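Local coordinates for protein pectate lyase (Bacillus, PDB 3VMV) that probably cleaves polygalacturonate, the backbone of pectin, as a secreted pectate lyase of polysaccharide lyase family 1, at residues V167-V181 with Y196-L210. Sequence-based numbering, arbitrary orientation.
With SO4 (sulfate ion), chain C.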
loop_
_atom_site.group_PDB
_atom_site.type_symbol
_atom_site.label_atom_id
_atom_site.label_comp_id
_atom_site.label_asym_id
_atom_site.label_seq_id
_atom_site.Cartn_x
_atom_site.Cartn_y
_atom_site.Cartn_z
ATOM N N VAL A 167 -1.603 -0.806 5.812
ATOM C CA VAL A 167 -0.405 -1.193 5.099
ATOM C C VAL A 167 0.706 -1.137 6.148
ATOM O O VAL A 167 1.088 -0.040 6.592
ATOM C CB VAL A 167 -0.137 -0.165 4.013
ATOM C CG1 VAL A 167 1.183 -0.432 3.258
ATOM C CG2 VAL A 167 -1.331 -0.164 3.026
ATOM N N SER A 168 1.185 -2.302 6.534
ATOM C CA SER A 168 2.099 -2.398 7.675
ATOM C C SER A 168 3.279 -3.305 7.419
ATOM O O SER A 168 3.162 -4.352 6.793
ATOM C CB SER A 168 1.308 -2.873 8.904
ATOM O OG SER A 168 0.697 -4.136 8.695
ATOM N N TRP A 169 4.429 -2.930 7.979
ATOM C CA TRP A 169 5.595 -3.831 8.006
ATOM C C TRP A 169 6.114 -4.260 6.635
ATOM O O TRP A 169 6.729 -5.301 6.520
ATOM C CB TRP A 169 5.333 -5.084 8.883
ATOM C CG TRP A 169 5.103 -4.684 10.340
ATOM C CD1 TRP A 169 3.898 -4.662 11.015
ATOM C CD2 TRP A 169 6.121 -4.319 11.295
ATOM N NE1 TRP A 169 4.126 -4.306 12.341
ATOM C CE2 TRP A 169 5.463 -4.070 12.528
ATOM C CE3 TRP A 169 7.515 -4.164 11.220
ATOM C CZ2 TRP A 169 6.161 -3.675 13.697
ATOM C CZ3 TRP A 169 8.211 -3.789 12.393
ATOM C CH2 TRP A 169 7.508 -3.549 13.604
ATOM N N ASN A 170 5.863 -3.454 5.602
ATOM C CA ASN A 170 6.316 -3.826 4.270
ATOM C C ASN A 170 7.576 -3.104 3.909
ATOM O O ASN A 170 7.909 -2.078 4.514
ATOM C CB ASN A 170 5.263 -3.421 3.220
ATOM C CG ASN A 170 3.888 -4.014 3.498
ATOM O OD1 ASN A 170 3.668 -5.204 3.268
ATOM N ND2 ASN A 170 2.928 -3.162 3.918
ATOM N N LYS A 171 8.280 -3.603 2.904
ATOM C CA LYS A 171 9.371 -2.808 2.303
ATOM C C LYS A 171 8.906 -2.375 0.921
ATOM O O LYS A 171 8.346 -3.178 0.181
ATOM C CB LYS A 171 10.631 -3.635 2.156
ATOM C CG LYS A 171 11.198 -4.117 3.509
ATOM C CD LYS A 171 12.549 -4.822 3.279
ATOM C CE LYS A 171 13.191 -5.199 4.628
ATOM N NZ LYS A 171 14.546 -5.803 4.389
ATOM N N PHE A 172 9.074 -1.080 0.627
ATOM C CA PHE A 172 8.820 -0.513 -0.705
ATOM C C PHE A 172 10.173 0.064 -1.129
ATOM O O PHE A 172 10.690 0.980 -0.480
ATOM C CB PHE A 172 7.855 0.678 -0.594
ATOM C CG PHE A 172 6.438 0.325 -0.232
ATOM C CD1 PHE A 172 5.464 0.247 -1.236
ATOM C CD2 PHE A 172 6.067 0.069 1.094
ATOM C CE1 PHE A 172 4.140 -0.046 -0.951
ATOM C CE2 PHE A 172 4.746 -0.220 1.398
ATOM C CZ PHE A 172 3.770 -0.305 0.361
ATOM N N GLU A 173 10.771 -0.431 -2.211
ATOM C CA GLU A 173 12.111 -0.020 -2.551
ATOM C C GLU A 173 12.266 0.064 -4.044
ATOM O O GLU A 173 11.576 -0.614 -4.797
ATOM C CB GLU A 173 13.125 -1.036 -2.039
ATOM C CG GLU A 173 13.037 -1.312 -0.534
ATOM C CD GLU A 173 14.260 -2.069 0.006
ATOM O OE1 GLU A 173 14.094 -3.209 0.496
ATOM O OE2 GLU A 173 15.398 -1.523 -0.034
ATOM N N ASN A 174 13.214 0.890 -4.452
ATOM C CA ASN A 174 13.713 0.885 -5.834
ATOM C C ASN A 174 12.604 1.056 -6.837
ATOM O O ASN A 174 12.338 0.145 -7.646
ATOM C CB ASN A 174 14.518 -0.401 -6.127
ATOM C CG ASN A 174 15.598 -0.658 -5.082
ATOM O OD1 ASN A 174 16.193 0.262 -4.553
ATOM N ND2 ASN A 174 15.871 -1.935 -4.814
ATOM N N HIS A 175 11.971 2.214 -6.798
ATOM C CA HIS A 175 10.785 2.402 -7.628
ATOM C C HIS A 175 10.547 3.886 -7.839
ATOM O O HIS A 175 10.897 4.695 -7.011
ATOM C CB HIS A 175 9.593 1.785 -6.893
ATOM C CG HIS A 175 8.387 1.601 -7.750
ATOM N ND1 HIS A 175 7.337 2.487 -7.796
ATOM C CD2 HIS A 175 8.075 0.594 -8.598
ATOM C CE1 HIS A 175 6.428 2.030 -8.646
ATOM N NE2 HIS A 175 6.873 0.904 -9.167
ATOM N N TRP A 176 9.886 4.249 -8.933
ATOM C CA TRP A 176 9.557 5.623 -9.184
ATOM C C TRP A 176 8.234 6.046 -8.500
ATOM O O TRP A 176 8.294 6.812 -7.536
ATOM C CB TRP A 176 9.449 5.888 -10.694
ATOM C CG TRP A 176 10.753 5.895 -11.459
ATOM C CD1 TRP A 176 11.428 4.814 -11.972
ATOM C CD2 TRP A 176 11.479 7.044 -11.869
ATOM N NE1 TRP A 176 12.547 5.240 -12.658
ATOM C CE2 TRP A 176 12.604 6.603 -12.604
ATOM C CE3 TRP A 176 11.304 8.422 -11.657
ATOM C CZ2 TRP A 176 13.544 7.491 -13.145
ATOM C CZ3 TRP A 176 12.230 9.304 -12.204
ATOM C CH2 TRP A 176 13.333 8.823 -12.953
ATOM N N LYS A 177 7.081 5.547 -8.977
ATOM C CA LYS A 177 5.765 6.050 -8.538
ATOM C C LYS A 177 5.180 5.126 -7.471
ATOM O O LYS A 177 4.469 4.158 -7.769
ATOM C CB LYS A 177 4.796 6.184 -9.722
ATOM C CG LYS A 177 5.355 6.975 -10.900
ATOM C CD LYS A 177 4.323 7.011 -12.074
ATOM C CE LYS A 177 4.060 5.624 -12.663
ATOM N NZ LYS A 177 3.110 5.795 -13.836
ATOM N N THR A 178 5.492 5.406 -6.209
ATOM C CA THR A 178 5.354 4.346 -5.193
ATOM C C THR A 178 3.910 3.968 -4.814
ATOM O O THR A 178 3.534 2.795 -4.952
ATOM C CB THR A 178 6.159 4.704 -3.942
ATOM O OG1 THR A 178 7.449 5.212 -4.325
ATOM C CG2 THR A 178 6.420 3.469 -3.064
ATOM N N MET A 179 3.113 4.935 -4.354
ATOM C CA MET A 179 1.787 4.643 -3.812
ATOM C C MET A 179 0.818 5.749 -4.116
ATOM O O MET A 179 1.114 6.939 -3.908
ATOM C CB MET A 179 1.858 4.544 -2.292
ATOM C CG MET A 179 2.697 3.403 -1.809
ATOM S SD MET A 179 2.666 3.204 -0.007
ATOM C CE MET A 179 3.228 4.806 0.575
ATOM N N LEU A 180 -0.373 5.386 -4.596
ATOM C CA LEU A 180 -1.439 6.357 -4.844
ATOM C C LEU A 180 -2.594 6.106 -3.865
ATOM O O LEU A 180 -2.902 4.928 -3.531
ATOM C CB LEU A 180 -1.933 6.137 -6.294
ATOM C CG LEU A 180 -2.658 7.049 -7.244
ATOM C CD1 LEU A 180 -1.802 8.280 -7.522
ATOM C CD2 LEU A 180 -2.964 6.279 -8.532
ATOM N N VAL A 181 -3.230 7.184 -3.403
ATOM C CA VAL A 181 -4.481 7.061 -2.683
ATOM C C VAL A 181 -5.411 8.030 -3.355
ATOM O O VAL A 181 -5.424 9.224 -3.023
ATOM C CB VAL A 181 -4.307 7.382 -1.178
ATOM C CG1 VAL A 181 -5.656 7.304 -0.442
ATOM C CG2 VAL A 181 -3.292 6.442 -0.542
ATOM N N TYR A 196 -0.750 3.644 7.373
ATOM C CA TYR A 196 0.540 3.081 7.017
ATOM C C TYR A 196 1.414 3.103 8.260
ATOM O O TYR A 196 1.639 4.167 8.826
ATOM C CB TYR A 196 1.235 3.931 5.958
ATOM C CG TYR A 196 0.514 4.082 4.645
ATOM C CD1 TYR A 196 0.819 3.277 3.566
ATOM C CD2 TYR A 196 -0.462 5.050 4.476
ATOM C CE1 TYR A 196 0.142 3.448 2.345
ATOM C CE2 TYR A 196 -1.136 5.209 3.247
ATOM C CZ TYR A 196 -0.797 4.397 2.201
ATOM O OH TYR A 196 -1.492 4.568 1.003
ATOM N N HIS A 197 1.923 1.951 8.672
ATOM C CA HIS A 197 2.842 1.947 9.808
ATOM C C HIS A 197 3.915 0.904 9.691
ATOM O O HIS A 197 3.733 -0.174 9.120
ATOM C CB HIS A 197 2.058 1.842 11.163
ATOM C CG HIS A 197 1.527 0.482 11.475
ATOM N ND1 HIS A 197 2.250 -0.452 12.195
ATOM C CD2 HIS A 197 0.344 -0.110 11.175
ATOM C CE1 HIS A 197 1.522 -1.555 12.324
ATOM N NE2 HIS A 197 0.365 -1.372 11.706
ATOM N N HIS A 198 5.090 1.246 10.217
ATOM C CA HIS A 198 6.231 0.324 10.241
ATOM C C HIS A 198 6.673 -0.169 8.887
ATOM O O HIS A 198 7.176 -1.266 8.765
ATOM C CB HIS A 198 5.986 -0.827 11.224
ATOM C CG HIS A 198 5.978 -0.385 12.652
ATOM N ND1 HIS A 198 4.823 -0.016 13.316
ATOM C CD2 HIS A 198 6.999 -0.174 13.516
ATOM C CE1 HIS A 198 5.135 0.342 14.553
ATOM N NE2 HIS A 198 6.444 0.244 14.702
ATOM N N ASN A 199 6.497 0.658 7.867
ATOM C CA ASN A 199 7.059 0.307 6.562
ATOM C C ASN A 199 8.424 0.936 6.368
ATOM O O ASN A 199 8.740 1.984 6.958
ATOM C CB ASN A 199 6.151 0.818 5.424
ATOM C CG ASN A 199 4.733 0.266 5.511
ATOM O OD1 ASN A 199 4.475 -0.892 5.197
ATOM N ND2 ASN A 199 3.790 1.108 6.001
ATOM N N TYR A 200 9.183 0.335 5.465
ATOM C CA TYR A 200 10.434 0.890 4.986
ATOM C C TYR A 200 10.191 1.411 3.575
ATOM O O TYR A 200 9.752 0.629 2.700
ATOM C CB TYR A 200 11.428 -0.252 4.894
ATOM C CG TYR A 200 12.862 0.082 4.569
ATOM C CD1 TYR A 200 13.535 1.142 5.191
ATOM C CD2 TYR A 200 13.585 -0.708 3.676
ATOM C CE1 TYR A 200 14.870 1.395 4.917
ATOM C CE2 TYR A 200 14.913 -0.434 3.408
ATOM C CZ TYR A 200 15.546 0.579 4.038
ATOM O OH TYR A 200 16.894 0.858 3.797
ATOM N N PHE A 201 10.417 2.711 3.380
ATOM C CA PHE A 201 10.251 3.364 2.070
ATOM C C PHE A 201 11.628 3.808 1.631
ATOM O O PHE A 201 12.139 4.794 2.143
ATOM C CB PHE A 201 9.337 4.580 2.225
ATOM C CG PHE A 201 7.922 4.251 2.706
ATOM C CD1 PHE A 201 7.053 3.456 1.949
ATOM C CD2 PHE A 201 7.431 4.804 3.883
ATOM C CE1 PHE A 201 5.746 3.206 2.402
ATOM C CE2 PHE A 201 6.121 4.615 4.315
ATOM C CZ PHE A 201 5.270 3.782 3.583
ATOM N N ASN A 202 12.267 3.121 0.685
ATOM C CA ASN A 202 13.693 3.350 0.448
ATOM C C ASN A 202 14.026 3.398 -1.057
ATOM O O ASN A 202 13.627 2.522 -1.814
ATOM C CB ASN A 202 14.479 2.205 1.113
ATOM C CG ASN A 202 15.941 2.259 0.798
ATOM O OD1 ASN A 202 16.605 3.253 1.089
ATOM N ND2 ASN A 202 16.465 1.175 0.245
ATOM N N ASN A 203 14.804 4.399 -1.448
ATOM C CA ASN A 203 15.253 4.541 -2.848
ATOM C C ASN A 203 14.066 4.628 -3.816
ATOM O O ASN A 203 13.884 3.780 -4.719
ATOM C CB ASN A 203 16.250 3.472 -3.262
ATOM C CG ASN A 203 16.866 3.776 -4.606
ATOM O OD1 ASN A 203 17.256 4.916 -4.878
ATOM N ND2 ASN A 203 16.990 2.759 -5.438
ATOM N N LEU A 204 13.265 5.683 -3.601
ATOM C CA LEU A 204 12.019 5.914 -4.335
ATOM C C LEU A 204 12.087 7.279 -4.929
ATOM O O LEU A 204 12.786 8.151 -4.402
ATOM C CB LEU A 204 10.792 5.831 -3.402
ATOM C CG LEU A 204 10.739 4.530 -2.586
ATOM C CD1 LEU A 204 9.669 4.716 -1.513
ATOM C CD2 LEU A 204 10.437 3.311 -3.473
ATOM N N ASN A 205 11.337 7.529 -6.011
ATOM C CA ASN A 205 11.297 8.902 -6.510
ATOM C C ASN A 205 10.201 9.763 -5.869
ATOM O O ASN A 205 10.436 10.895 -5.435
ATOM C CB ASN A 205 11.146 8.931 -8.035
ATOM C CG ASN A 205 11.353 10.328 -8.600
ATOM O OD1 ASN A 205 10.454 10.902 -9.250
ATOM N ND2 ASN A 205 12.487 10.880 -8.335
ATOM N N SER A 206 8.987 9.242 -5.866
ATOM C CA SER A 206 7.818 10.064 -5.452
ATOM C C SER A 206 6.637 9.222 -5.032
ATOM O O SER A 206 6.695 8.000 -5.061
ATOM C CB SER A 206 7.371 11.000 -6.590
ATOM O OG SER A 206 6.747 10.247 -7.625
ATOM N N ARG A 207 5.571 9.901 -4.617
ATOM C CA ARG A 207 4.294 9.278 -4.234
ATOM C C ARG A 207 4.443 8.377 -3.030
ATOM O O ARG A 207 4.282 7.150 -3.126
ATOM C CB ARG A 207 3.664 8.462 -5.361
ATOM C CG ARG A 207 3.394 9.209 -6.666
ATOM C CD ARG A 207 2.466 8.305 -7.474
ATOM N NE ARG A 207 2.122 8.897 -8.776
ATOM C CZ ARG A 207 1.451 8.232 -9.719
ATOM N NH1 ARG A 207 1.122 6.958 -9.542
ATOM N NH2 ARG A 207 1.163 8.853 -10.871
ATOM N N VAL A 208 4.766 8.973 -1.885
ATOM C CA VAL A 208 4.969 8.171 -0.664
ATOM C C VAL A 208 4.095 8.584 0.521
ATOM O O VAL A 208 4.611 8.914 1.611
ATOM C CB VAL A 208 6.475 8.100 -0.261
ATOM C CG1 VAL A 208 6.743 6.863 0.577
ATOM C CG2 VAL A 208 7.360 8.051 -1.513
ATOM N N PRO A 209 2.756 8.555 0.348
ATOM C CA PRO A 209 1.953 8.321 -0.861
ATOM C C PRO A 209 1.574 9.659 -1.532
ATOM O O PRO A 209 1.729 10.749 -0.936
ATOM C CB PRO A 209 0.673 7.671 -0.306
ATOM C CG PRO A 209 0.730 7.877 1.250
ATOM C CD PRO A 209 1.898 8.775 1.515
ATOM N N LEU A 210 1.025 9.562 -2.743
ATOM C CA LEU A 210 0.234 10.627 -3.352
ATOM C C LEU A 210 -1.174 10.463 -2.779
ATOM O O LEU A 210 -1.796 9.417 -2.985
ATOM C CB LEU A 210 0.223 10.493 -4.884
ATOM C CG LEU A 210 -0.398 11.628 -5.691
ATOM C CD1 LEU A 210 -0.126 11.365 -7.175
ATOM C CD2 LEU A 210 -1.927 11.798 -5.446
HETATM S S SO4 C . 0.512 13.525 -10.722
HETATM O O1 SO4 C . -0.825 14.166 -10.706
HETATM O O2 SO4 C . 0.338 12.072 -10.791
HETATM O O3 SO4 C . 1.267 14.016 -11.875
HETATM O O4 SO4 C . 1.249 13.831 -9.482
HETATM O O HOH W 1 1.636 4.981 -7.465
HETATM O O HOH W 2 0.473 6.873 -13.036
HETATM O O HOH W 3 -1.452 3.408 -1.443
#
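W169 and H198 stack in an offset fashion where two successive coils of the right-handed parallel beta-helix of family 1 pectate lyases meet, an example of how a solenoid matches bumps to hollows. The rings lie 13° apart, and H198 CB fills the shallow hollow over the indole's six-membered ring, 3.4 Å from its centroid. Helix 309-319 lies against both residues through S315, V316 and H319, so an alanine in place of W169 would probably leave one face of H198 without its cover and open a gap beneath that helix.

One residue further along, like piles on like: N170 and N199 form a rung of an asparagine ladder that N137 and N221 continue, N170 OD1 accepting from N137 N and N221 OD1 from N199 N. N199 OD1 takes both N170 N (2.9 Å) and N170 ND2, while N199 ND2 reaches V167 O from above its carbonyl plane; gripped at both ends, the buried amide is fixed in its rotation.

Inside the coil, F201 lies alongside F172, the rings oblique, CE1 against CD2 at 3.4 Å. With its chain bent at chi3 (-57°), M179 brings CE to F201 CE1 (3.5 Å) and rests SD beside Y196 CE1, a Met-aromatic contact, while L204 CD1 packs against T178 CG2.

On the outer wall the extended R207 slots its guanidinium between K177 CD and L180 CD1, on opposite faces; NH2 bonds weakly to a sulfate that R234 also binds. K177 NZ itself pairs with D150 and D153. Water 1 joins the coils at the guanidinium edge, accepting from R207 NH1 (2.9 Å) and donating to K177 O (3.0 Å).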